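Local atomic coordinates of putative exported protein (Bordetella parapertussis, PDB entry 3OCJ), a protein that is of unknown function but has a class I methyltransferase fold, and so probably transfers a methyl group from S-adenosylmethionine to an unidentified substrate. Residues F283-F288 with I300-A305; L209-W214 with L278-F283; R73-Q78 with R102-H107. All blocks are in the same frame, centred on the assembly; numbering follows the deposited sequence.

Contact 1. Residues F283-F288 with I300-A305; sequences FTDLRF and IARKPA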
loop_
_atom_site.group_PDB
_atom_site.type_symbol
_atom_site.label_atom_id
_atom_site.label_comp_id
_atom_site.label_asym_id
_atom_site.label_seq_id
_atom_site.Cartn_x
_atom_site.Cartn_y
_atom_site.Cartn_z
ATOM N N PHE A 283 -6.746 -9.976 18.559
ATOM C CA PHE A 283 -7.903 -9.908 17.667
ATOM C C PHE A 283 -8.655 -11.227 17.538
ATOM O O PHE A 283 -8.082 -12.308 17.683
ATOM C CB PHE A 283 -7.490 -9.396 16.284
ATOM C CG PHE A 283 -7.093 -7.954 16.277
ATOM C CD1 PHE A 283 -8.065 -6.959 16.257
ATOM C CD2 PHE A 283 -5.756 -7.584 16.312
ATOM C CE1 PHE A 283 -7.703 -5.619 16.254
ATOM C CE2 PHE A 283 -5.387 -6.245 16.315
ATOM C CZ PHE A 283 -6.356 -5.261 16.289
ATOM N N THR A 284 -9.951 -11.113 17.254
ATOM C CA THR A 284 -10.820 -12.263 17.040
ATOM C C THR A 284 -11.696 -12.018 15.815
ATOM O O THR A 284 -11.665 -10.941 15.210
ATOM C CB THR A 284 -11.731 -12.511 18.262
ATOM O OG1 THR A 284 -12.588 -11.378 18.463
ATOM C CG2 THR A 284 -10.901 -12.735 19.516
ATOM N N ASP A 285 -12.473 -13.027 15.445
ATOM C CA ASP A 285 -13.486 -12.900 14.399
ATOM C C ASP A 285 -12.934 -12.388 13.064
ATOM O O ASP A 285 -13.581 -11.595 12.378
ATOM C CB ASP A 285 -14.639 -12.001 14.869
ATOM C CG ASP A 285 -15.383 -12.576 16.063
ATOM O OD1 ASP A 285 -15.297 -13.800 16.295
ATOM O OD2 ASP A 285 -16.059 -11.800 16.769
ATOM N N LEU A 286 -11.774 -12.888 12.667
ATOM C CA LEU A 286 -11.135 -12.402 11.442
ATOM C C LEU A 286 -11.956 -12.718 10.206
ATOM O O LEU A 286 -12.497 -13.826 10.064
ATOM C CB LEU A 286 -9.747 -13.021 11.273
ATOM C CG LEU A 286 -8.559 -12.341 11.960
ATOM C CD1 LEU A 286 -8.832 -11.880 13.385
ATOM C CD2 LEU A 286 -7.323 -13.242 11.888
ATOM N N ARG A 287 -12.029 -11.745 9.306
ATOM C CA ARG A 287 -12.636 -11.920 7.989
ATOM C C ARG A 287 -11.632 -11.465 6.940
ATOM O O ARG A 287 -11.098 -10.349 7.019
ATOM C CB ARG A 287 -13.917 -11.088 7.877
ATOM C CG ARG A 287 -14.471 -10.923 6.453
ATOM C CD ARG A 287 -14.917 -12.239 5.810
ATOM N NE ARG A 287 -15.362 -12.007 4.433
ATOM C CZ ARG A 287 -15.288 -12.901 3.451
ATOM N NH1 ARG A 287 -14.756 -14.091 3.668
ATOM N NH2 ARG A 287 -15.706 -12.584 2.233
ATOM N N PHE A 288 -11.352 -12.327 5.971
ATOM C CA PHE A 288 -10.471 -11.946 4.876
ATOM C C PHE A 288 -11.298 -11.626 3.637
ATOM O O PHE A 288 -12.250 -12.344 3.297
ATOM C CB PHE A 288 -9.461 -13.060 4.565
ATOM C CG PHE A 288 -8.468 -13.309 5.670
ATOM C CD1 PHE A 288 -7.284 -12.587 5.748
ATOM C CD2 PHE A 288 -8.704 -14.280 6.629
ATOM C CE1 PHE A 288 -6.370 -12.823 6.754
ATOM C CE2 PHE A 288 -7.790 -14.518 7.644
ATOM C CZ PHE A 288 -6.616 -13.777 7.705
ATOM N N ILE A 300 -10.257 -7.908 8.095
ATOM C CA ILE A 300 -11.010 -7.169 9.098
ATOM C C ILE A 300 -10.942 -7.973 10.389
ATOM O O ILE A 300 -11.334 -9.149 10.414
ATOM C CB ILE A 300 -12.478 -6.947 8.691
ATOM C CG1 ILE A 300 -12.560 -6.280 7.306
ATOM C CG2 ILE A 300 -13.168 -6.067 9.731
ATOM C CD1 ILE A 300 -12.673 -7.234 6.126
ATOM N N ALA A 301 -10.431 -7.353 11.449
ATOM C CA ALA A 301 -10.160 -8.033 12.715
ATOM C C ALA A 301 -10.889 -7.325 13.851
ATOM O O ALA A 301 -10.828 -6.107 13.958
ATOM C CB ALA A 301 -8.661 -8.043 12.963
ATOM N N ARG A 302 -11.563 -8.084 14.713
ATOM C CA ARG A 302 -12.351 -7.494 15.790
ATOM C C ARG A 302 -11.623 -7.479 17.134
ATOM O O ARG A 302 -10.966 -8.450 17.495
ATOM C CB ARG A 302 -13.668 -8.261 15.943
ATOM C CG ARG A 302 -14.504 -7.845 17.141
ATOM C CD ARG A 302 -15.294 -6.572 16.850
ATOM N NE ARG A 302 -16.150 -6.723 15.673
ATOM C CZ ARG A 302 -16.660 -5.704 14.989
ATOM N NH1 ARG A 302 -17.429 -5.929 13.929
ATOM N NH2 ARG A 302 -16.399 -4.458 15.363
ATOM N N LYS A 303 -11.737 -6.372 17.864
ATOM C CA LYS A 303 -11.340 -6.333 19.264
ATOM C C LYS A 303 -12.564 -6.666 20.106
ATOM O O LYS A 303 -13.598 -6.021 19.974
ATOM C CB LYS A 303 -10.818 -4.953 19.652
ATOM C CG LYS A 303 -10.428 -4.841 21.123
ATOM C CD LYS A 303 -9.707 -3.539 21.403
ATOM C CE LYS A 303 -9.364 -3.416 22.886
ATOM N NZ LYS A 303 -8.417 -2.289 23.139
ATOM N N PRO A 304 -12.450 -7.679 20.975
ATOM C CA PRO A 304 -13.603 -8.075 21.792
ATOM C C PRO A 304 -14.218 -6.917 22.577
ATOM O O PRO A 304 -13.510 -6.028 23.057
ATOM C CB PRO A 304 -13.009 -9.121 22.736
ATOM C CG PRO A 304 -11.895 -9.730 21.952
ATOM C CD PRO A 304 -11.312 -8.601 21.133
ATOM N N ALA A 305 -15.544 -6.939 22.692
ATOM C CA ALA A 305 -16.269 -5.960 23.490
ATOM C C ALA A 305 -15.945 -6.181 24.959
ATOM O O ALA A 305 -15.552 -7.284 25.339
ATOM C CB ALA A 305 -17.772 -6.096 23.249
ATOM O OXT ALA A 305 -16.057 -5.277 25.790
HETATM O O HOH W 1 -14.116 -9.290 11.242
HETATM O O HOH W 2 -17.228 -9.459 15.329
#
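Thr284 and Arg302 face each other as an antiparallel hydrogen-bonded pair. Thr284 N donates to Arg302 O at 2.9 Å, and Arg302 N donates back to Thr284 O. Arg287 and Ile300 form a second such pair, with Ile300 N to Arg287 O at 2.8 Å. Two residues lie between Thr284 and Arg287, but only Ala301 lies between their partners, so the edge strand carries a beta bulge. Asp285, with positive phi (55°), lies in it.

One water spans the bulge, donating to Asp285 O at 2.6 Å and to Ile300 O. A second water accepts from Arg302 NE and donates to Asp285 OD2, linking two opposite charges that do not touch. NH2 of Arg302 is held by Gly220 O.

The strands 286-289 and 298-302 are the hairpin that ends the mixed seven-stranded sheet of the class I methyltransferase fold. Strand 298-302 pairs on its other side with strand 221-226.

Apolar contacts gather on both faces. Ala301 CB meets CD1 of the Phe283 ring at 3.5 Å and Leu286 CD1 at 3.9 Å. This face turns to helix 271-280, where Leu278 touches both Phe283 and Leu286. On the face of Arg287 and Ile300 the two side chains lie side by side, Arg287 CG 4.1 Å from Ile300 CD1. Nearer the C-terminus, Pro304 CG rests against Thr284 CG2 at 4.0 Å.

Contact 2. Residues L209-W214 with L278-F283; sequences LYRRFW and LEEAGF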
loop_
_atom_site.group_PDB
_atom_site.type_symbol
_atom_site.label_atom_id
_atom_site.label_comp_id
_atom_site.label_asym_id
_atom_site.label_seq_id
_atom_site.Cartn_x
_atom_site.Cartn_y
_atom_site.Cartn_z
ATOM N N LEU A 209 3.221 -4.180 15.973
ATOM C CA LEU A 209 2.426 -3.122 15.361
ATOM C C LEU A 209 0.937 -3.439 15.533
ATOM O O LEU A 209 0.149 -2.584 15.926
ATOM C CB LEU A 209 2.786 -2.978 13.884
ATOM C CG LEU A 209 1.947 -1.957 13.109
ATOM C CD1 LEU A 209 2.324 -0.540 13.480
ATOM C CD2 LEU A 209 2.089 -2.152 11.613
ATOM N N TYR A 210 0.565 -4.686 15.265
ATOM C CA TYR A 210 -0.828 -5.099 15.436
ATOM C C TYR A 210 -1.285 -4.941 16.885
ATOM O O TYR A 210 -2.433 -4.581 17.139
ATOM C CB TYR A 210 -1.040 -6.541 14.976
ATOM C CG TYR A 210 -0.846 -6.790 13.488
ATOM C CD1 TYR A 210 -0.871 -5.748 12.562
ATOM C CD2 TYR A 210 -0.644 -8.086 13.019
ATOM C CE1 TYR A 210 -0.714 -6.002 11.199
ATOM C CE2 TYR A 210 -0.470 -8.349 11.669
ATOM C CZ TYR A 210 -0.510 -7.310 10.767
ATOM O OH TYR A 210 -0.347 -7.559 9.428
ATOM N N ARG A 211 -0.392 -5.213 17.833
ATOM C CA ARG A 211 -0.727 -5.038 19.240
ATOM C C ARG A 211 -0.996 -3.571 19.569
ATOM O O ARG A 211 -1.913 -3.259 20.334
ATOM C CB ARG A 211 0.369 -5.592 20.148
ATOM C CG ARG A 211 -0.174 -6.043 21.487
ATOM C CD ARG A 211 0.926 -6.520 22.417
ATOM N NE ARG A 211 1.748 -7.585 21.843
ATOM C CZ ARG A 211 1.465 -8.882 21.917
ATOM N NH1 ARG A 211 0.363 -9.296 22.527
ATOM N NH2 ARG A 211 2.293 -9.762 21.380
ATOM N N ARG A 212 -0.206 -2.667 18.987
ATOM C CA ARG A 212 -0.457 -1.241 19.188
ATOM C C ARG A 212 -1.793 -0.831 18.582
ATOM O O ARG A 212 -2.532 -0.049 19.173
ATOM C CB ARG A 212 0.699 -0.409 18.631
ATOM C CG ARG A 212 1.961 -0.594 19.465
ATOM C CD ARG A 212 3.173 0.096 18.887
ATOM N NE ARG A 212 4.328 -0.145 19.750
ATOM C CZ ARG A 212 4.703 0.657 20.739
ATOM N NH1 ARG A 212 4.030 1.771 20.987
ATOM N NH2 ARG A 212 5.759 0.345 21.479
ATOM N N PHE A 213 -2.124 -1.386 17.420
ATOM C CA PHE A 213 -3.450 -1.148 16.848
ATOM C C PHE A 213 -4.549 -1.638 17.804
ATOM O O PHE A 213 -5.528 -0.946 18.050
ATOM C CB PHE A 213 -3.607 -1.865 15.507
ATOM C CG PHE A 213 -2.736 -1.329 14.399
ATOM C CD1 PHE A 213 -2.180 -0.064 14.460
ATOM C CD2 PHE A 213 -2.506 -2.106 13.265
ATOM C CE1 PHE A 213 -1.385 0.411 13.406
ATOM C CE2 PHE A 213 -1.730 -1.637 12.211
ATOM C CZ PHE A 213 -1.167 -0.379 12.285
ATOM N N TRP A 214 -4.391 -2.840 18.340
ATOM C CA TRP A 214 -5.388 -3.390 19.255
ATOM C C TRP A 214 -5.550 -2.492 20.478
ATOM O O TRP A 214 -6.663 -2.189 20.905
ATOM C CB TRP A 214 -4.962 -4.788 19.679
ATOM C CG TRP A 214 -5.980 -5.561 20.463
ATOM C CD1 TRP A 214 -6.852 -6.498 19.980
ATOM C CD2 TRP A 214 -6.231 -5.470 21.877
ATOM N NE1 TRP A 214 -7.622 -7.003 21.013
ATOM C CE2 TRP A 214 -7.259 -6.385 22.183
ATOM C CE3 TRP A 214 -5.677 -4.706 22.914
ATOM C CZ2 TRP A 214 -7.747 -6.556 23.478
ATOM C CZ3 TRP A 214 -6.170 -4.880 24.205
ATOM C CH2 TRP A 214 -7.192 -5.795 24.470
ATOM N N LEU A 278 -2.293 -11.613 14.191
ATOM C CA LEU A 278 -3.427 -10.836 14.676
ATOM C C LEU A 278 -4.022 -11.451 15.943
ATOM O O LEU A 278 -4.436 -10.726 16.857
ATOM C CB LEU A 278 -4.492 -10.683 13.585
ATOM C CG LEU A 278 -4.129 -9.729 12.440
ATOM C CD1 LEU A 278 -5.085 -9.959 11.275
ATOM C CD2 LEU A 278 -4.182 -8.274 12.900
ATOM N N GLU A 279 -4.091 -12.782 15.987
ATOM C CA GLU A 279 -4.604 -13.465 17.175
ATOM C C GLU A 279 -3.681 -13.252 18.376
ATOM O O GLU A 279 -4.157 -13.017 19.490
ATOM C CB GLU A 279 -4.852 -14.947 16.879
ATOM C CG GLU A 279 -6.068 -15.137 15.970
ATOM C CD GLU A 279 -6.361 -16.580 15.600
ATOM O OE1 GLU A 279 -5.515 -17.462 15.846
ATOM O OE2 GLU A 279 -7.452 -16.811 15.037
ATOM N N GLU A 280 -2.373 -13.306 18.152
ATOM C CA GLU A 280 -1.417 -13.030 19.224
ATOM C C GLU A 280 -1.620 -11.615 19.767
ATOM O O GLU A 280 -1.536 -11.386 20.976
ATOM C CB GLU A 280 0.026 -13.221 18.741
ATOM C CG GLU A 280 1.097 -12.674 19.690
ATOM C CD GLU A 280 1.035 -13.277 21.084
ATOM O OE1 GLU A 280 0.538 -14.418 21.242
ATOM O OE2 GLU A 280 1.500 -12.602 22.030
ATOM N N ALA A 281 -1.888 -10.670 18.864
ATOM C CA ALA A 281 -2.156 -9.286 19.248
ATOM C C ALA A 281 -3.492 -9.063 19.950
ATOM O O ALA A 281 -3.734 -7.965 20.456
ATOM C CB ALA A 281 -2.051 -8.385 18.033
ATOM N N GLY A 282 -4.362 -10.074 19.964
ATOM C CA GLY A 282 -5.616 -10.000 20.707
ATOM C C GLY A 282 -6.892 -9.936 19.879
ATOM O O GLY A 282 -8.002 -9.835 20.429
ATOM N N PHE A 283 -6.746 -9.976 18.559
ATOM C CA PHE A 283 -7.903 -9.908 17.667
ATOM C C PHE A 283 -8.655 -11.227 17.538
ATOM O O PHE A 283 -8.082 -12.308 17.683
ATOM C CB PHE A 283 -7.490 -9.396 16.284
ATOM C CG PHE A 283 -7.093 -7.954 16.277
ATOM C CD1 PHE A 283 -8.065 -6.959 16.257
ATOM C CD2 PHE A 283 -5.756 -7.584 16.312
ATOM C CE1 PHE A 283 -7.703 -5.619 16.254
ATOM C CE2 PHE A 283 -5.387 -6.245 16.315
ATOM C CZ PHE A 283 -6.356 -5.261 16.289
#
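A Schellman motif ends helix 271-280 where it packs on helix 203-216, and Trp214, Tyr210 and Arg211 meet the residues of this turn. Both helices lie on the same face of the methyltransferase sheet, over Leu223 of strand 221-226. Gly282 has positive phi (111°). Gly282 N bonds back to Glu279 O, and Phe283 N to Leu278 O, which closes the turn. The approach is close at Ala281, whose CB lies 3.6 Å from Arg211 N and also touches CB of Tyr210.

Leu278 places one methyl, CD2, over a face of the Tyr210 ring. This is a CH-pi contact, 3.8 Å from CD2 to the ring centroid, and the methyl sits toward the rim nearest CD2 of the ring. Tyr210 OH is bonded to Asn197.

At the outer side, in one of the two conformers of Glu280, Arg211 NH2 makes a salt bridge to Glu280 OE2 at 3.0 Å. In that conformer the bond is fairly straight (165°). It lies in the guanidinium plane and uses the anti lone pair of OE2, with the carboxylate turned 69° from that plane. Glu208 is a second acidic partner of the same NH2. Arg211 NH1 adds a weak bond to Glu280 O.

Chi1 of Trp214 sets CG anti to the backbone N and against Ala281 O, which lies over one face of the indole, 3.3 Å from CG. Trp214 NE1 gives a weak bond to Gly282 O at 2.9 Å. The indole also meets Phe283 edge-to-face, with CD1 of Trp214 over the centre of the phenyl ring, 3.7 Å above its plane.

Contact 3. Residues R73-Q78 with R102-H107; sequences RLVTHQ and RERHGH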
loop_
_atom_site.group_PDB
_atom_site.type_symbol
_atom_site.label_atom_id
_atom_site.label_comp_id
_atom_site.label_asym_id
_atom_site.label_seq_id
_atom_site.Cartn_x
_atom_site.Cartn_y
_atom_site.Cartn_z
ATOM N N ARG A 73 -2.207 8.429 -6.091
ATOM C CA ARG A 73 -2.318 8.612 -7.533
ATOM C C ARG A 73 -2.396 7.262 -8.242
ATOM O O ARG A 73 -3.140 7.090 -9.207
ATOM C CB ARG A 73 -1.167 9.481 -8.060
ATOM C CG ARG A 73 -1.191 10.904 -7.516
ATOM C CD ARG A 73 0.011 11.736 -7.975
ATOM N NE ARG A 73 -0.031 12.011 -9.407
ATOM C CZ ARG A 73 0.705 12.938 -10.007
ATOM N NH1 ARG A 73 1.545 13.680 -9.297
ATOM N NH2 ARG A 73 0.606 13.122 -11.317
ATOM N N LEU A 74 -1.643 6.291 -7.745
ATOM C CA LEU A 74 -1.673 4.962 -8.321
ATOM C C LEU A 74 -2.997 4.257 -8.030
ATOM O O LEU A 74 -3.649 3.731 -8.940
ATOM C CB LEU A 74 -0.499 4.133 -7.800
ATOM C CG LEU A 74 -0.309 2.752 -8.428
ATOM C CD1 LEU A 74 -0.054 2.856 -9.920
ATOM C CD2 LEU A 74 0.826 2.029 -7.731
ATOM N N VAL A 75 -3.405 4.265 -6.766
ATOM C CA VAL A 75 -4.582 3.510 -6.366
ATOM C C VAL A 75 -5.888 4.064 -6.941
ATOM O O VAL A 75 -6.777 3.302 -7.306
ATOM C CB VAL A 75 -4.682 3.374 -4.832
ATOM C CG1 VAL A 75 -5.986 2.715 -4.460
ATOM C CG2 VAL A 75 -3.517 2.560 -4.295
ATOM N N THR A 76 -5.998 5.386 -7.040
ATOM C CA THR A 76 -7.225 6.008 -7.521
ATOM C C THR A 76 -7.258 6.223 -9.040
ATOM O O THR A 76 -8.258 6.695 -9.587
ATOM C CB THR A 76 -7.513 7.344 -6.813
ATOM O OG1 THR A 76 -6.519 8.310 -7.169
ATOM C CG2 THR A 76 -7.506 7.155 -5.302
ATOM N N HIS A 77 -6.165 5.878 -9.710
ATOM C CA HIS A 77 -6.121 5.961 -11.168
ATOM C C HIS A 77 -7.305 5.234 -11.809
ATOM O O HIS A 77 -7.554 4.059 -11.543
ATOM C CB HIS A 77 -4.802 5.398 -11.710
ATOM C CG HIS A 77 -4.755 5.307 -13.206
ATOM N ND1 HIS A 77 -4.549 6.403 -14.013
ATOM C CD2 HIS A 77 -4.891 4.246 -14.036
ATOM C CE1 HIS A 77 -4.570 6.024 -15.280
ATOM N NE2 HIS A 77 -4.764 4.719 -15.321
ATOM N N GLN A 78 -8.033 5.939 -12.664
ATOM C CA GLN A 78 -9.106 5.325 -13.433
ATOM C C GLN A 78 -8.542 4.837 -14.764
ATOM O O GLN A 78 -7.981 5.617 -15.524
ATOM C CB GLN A 78 -10.233 6.332 -13.655
ATOM C CG GLN A 78 -10.827 6.876 -12.361
ATOM C CD GLN A 78 -12.077 7.707 -12.586
ATOM O OE1 GLN A 78 -12.721 7.610 -13.631
ATOM N NE2 GLN A 78 -12.427 8.527 -11.601
ATOM N N ARG A 102 -5.661 -2.060 -6.252
ATOM C CA ARG A 102 -6.920 -1.352 -6.524
ATOM C C ARG A 102 -8.127 -2.151 -6.054
ATOM O O ARG A 102 -9.106 -1.585 -5.556
ATOM C CB ARG A 102 -7.082 -0.973 -8.001
ATOM C CG ARG A 102 -6.037 -0.009 -8.453
ATOM C CD ARG A 102 -6.488 0.868 -9.613
ATOM N NE ARG A 102 -5.340 1.648 -10.021
ATOM C CZ ARG A 102 -4.552 1.329 -11.037
ATOM N NH1 ARG A 102 -4.835 0.271 -11.794
ATOM N NH2 ARG A 102 -3.500 2.085 -11.309
ATOM N N GLU A 103 -8.072 -3.474 -6.215
ATOM C CA GLU A 103 -9.129 -4.326 -5.678
ATOM C C GLU A 103 -9.162 -4.203 -4.161
ATOM O O GLU A 103 -10.229 -4.068 -3.567
ATOM C CB GLU A 103 -8.904 -5.782 -6.067
ATOM C CG GLU A 103 -9.107 -6.105 -7.535
ATOM C CD GLU A 103 -8.788 -7.552 -7.810
ATOM O OE1 GLU A 103 -9.559 -8.406 -7.334
ATOM O OE2 GLU A 103 -7.771 -7.820 -8.471
ATOM N N ARG A 104 -7.986 -4.252 -3.543
ATOM C CA ARG A 104 -7.859 -4.105 -2.098
ATOM C C ARG A 104 -8.467 -2.784 -1.630
ATOM O O ARG A 104 -9.203 -2.756 -0.659
ATOM C CB ARG A 104 -6.391 -4.200 -1.702
ATOM C CG ARG A 104 -6.120 -3.895 -0.225
ATOM C CD ARG A 104 -4.701 -3.303 0.004
ATOM N NE ARG A 104 -4.487 -2.108 -0.825
ATOM C CZ ARG A 104 -4.960 -0.898 -0.539
ATOM N NH1 ARG A 104 -5.664 -0.680 0.564
ATOM N NH2 ARG A 104 -4.734 0.110 -1.383
ATOM N N HIS A 105 -8.143 -1.690 -2.319
ATOM C CA HIS A 105 -8.747 -0.395 -2.021
ATOM C C HIS A 105 -10.274 -0.460 -2.007
ATOM O O HIS A 105 -10.930 0.134 -1.143
ATOM C CB HIS A 105 -8.266 0.627 -3.053
ATOM C CG HIS A 105 -8.752 2.019 -2.812
ATOM N ND1 HIS A 105 -8.298 2.797 -1.768
ATOM C CD2 HIS A 105 -9.618 2.787 -3.511
ATOM C CE1 HIS A 105 -8.886 3.980 -1.823
ATOM N NE2 HIS A 105 -9.690 4.001 -2.872
ATOM N N GLY A 106 -10.845 -1.166 -2.980
ATOM C CA GLY A 106 -12.285 -1.361 -3.017
ATOM C C GLY A 106 -12.793 -2.126 -1.808
ATOM O O GLY A 106 -13.846 -1.794 -1.245
ATOM N N HIS A 107 -12.066 -3.169 -1.410
ATOM C CA HIS A 107 -12.482 -3.938 -0.238
ATOM C C HIS A 107 -12.370 -3.116 1.050
ATOM O O HIS A 107 -13.215 -3.235 1.941
ATOM C CB HIS A 107 -11.709 -5.262 -0.130
ATOM C CG HIS A 107 -12.018 -6.226 -1.234
ATOM N ND1 HIS A 107 -13.297 -6.673 -1.494
ATOM C CD2 HIS A 107 -11.214 -6.832 -2.139
ATOM C CE1 HIS A 107 -13.268 -7.502 -2.522
ATOM N NE2 HIS A 107 -12.017 -7.613 -2.936
#
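The last turn of helix 68-76 comes up to helix 96-115 with Val75 and Arg102 nearest, their CA atoms 5.4 Å apart. Arg102 reaches across with its chain extended from CG to NE. Its guanidinium grips Leu74 O side-on, with NE and NH2 each 2.9 Å from that oxygen. Leu74 O lies close to the guanidinium plane. Both bonds are somewhat bent, 144° at NE, as expected when two donors share one acceptor. NH2 also bonds to Tyr92 O, so the arginine ties the end of helix 68-76 to helix 86-94 as well. His77 packs its CB 3.6 Å from Arg102 NH2, while His77 NE2 is bonded to Glu93.

In one of the two conformers of Val75, CG1 lies over one face of the His105 imidazole, 3.3 Å from His105 CG, as a CH-pi contact offset toward the rim. In the same conformer CG2 meets Arg104 NH2 at the edge of that guanidinium at 4.0 Å; Arg104 NE is bonded to Thr101 OG1.

The arrangement is a side-on, two-nitrogen arginine grip on one backbone carbonyl near the end of helix 68-76. It joins helices 68-76 and 96-115 in the helical N-terminal part, where Leu74 touches the bound palmitic acid.

Contacts 1 and 2 adjoin, with centres 10 Å apart, and share Phe283, which leads from helix 271-280 toward the edge strand. Lys303 NZ of contact 1 lies 2.8 Å from Trp214 O of contact 2, a probable hydrogen bond, and Pro304 CD packs 3.6 Å from Gly282 O. Lys303 NZ is also hydrogen-bonded to Leu217 O. Together they join the C-terminal hairpin, through Phe283, Leu286, Lys303 and Pro304, to helices 203-216 and 271-280. Contact 3 stands apart, its centre 24 Å from that of contact 1 and 26 Å from that of contact 2, and touches neither. The palmitic acid is about 4 Å from the Leu74 side chain but about 13 Å from that of Tyr210.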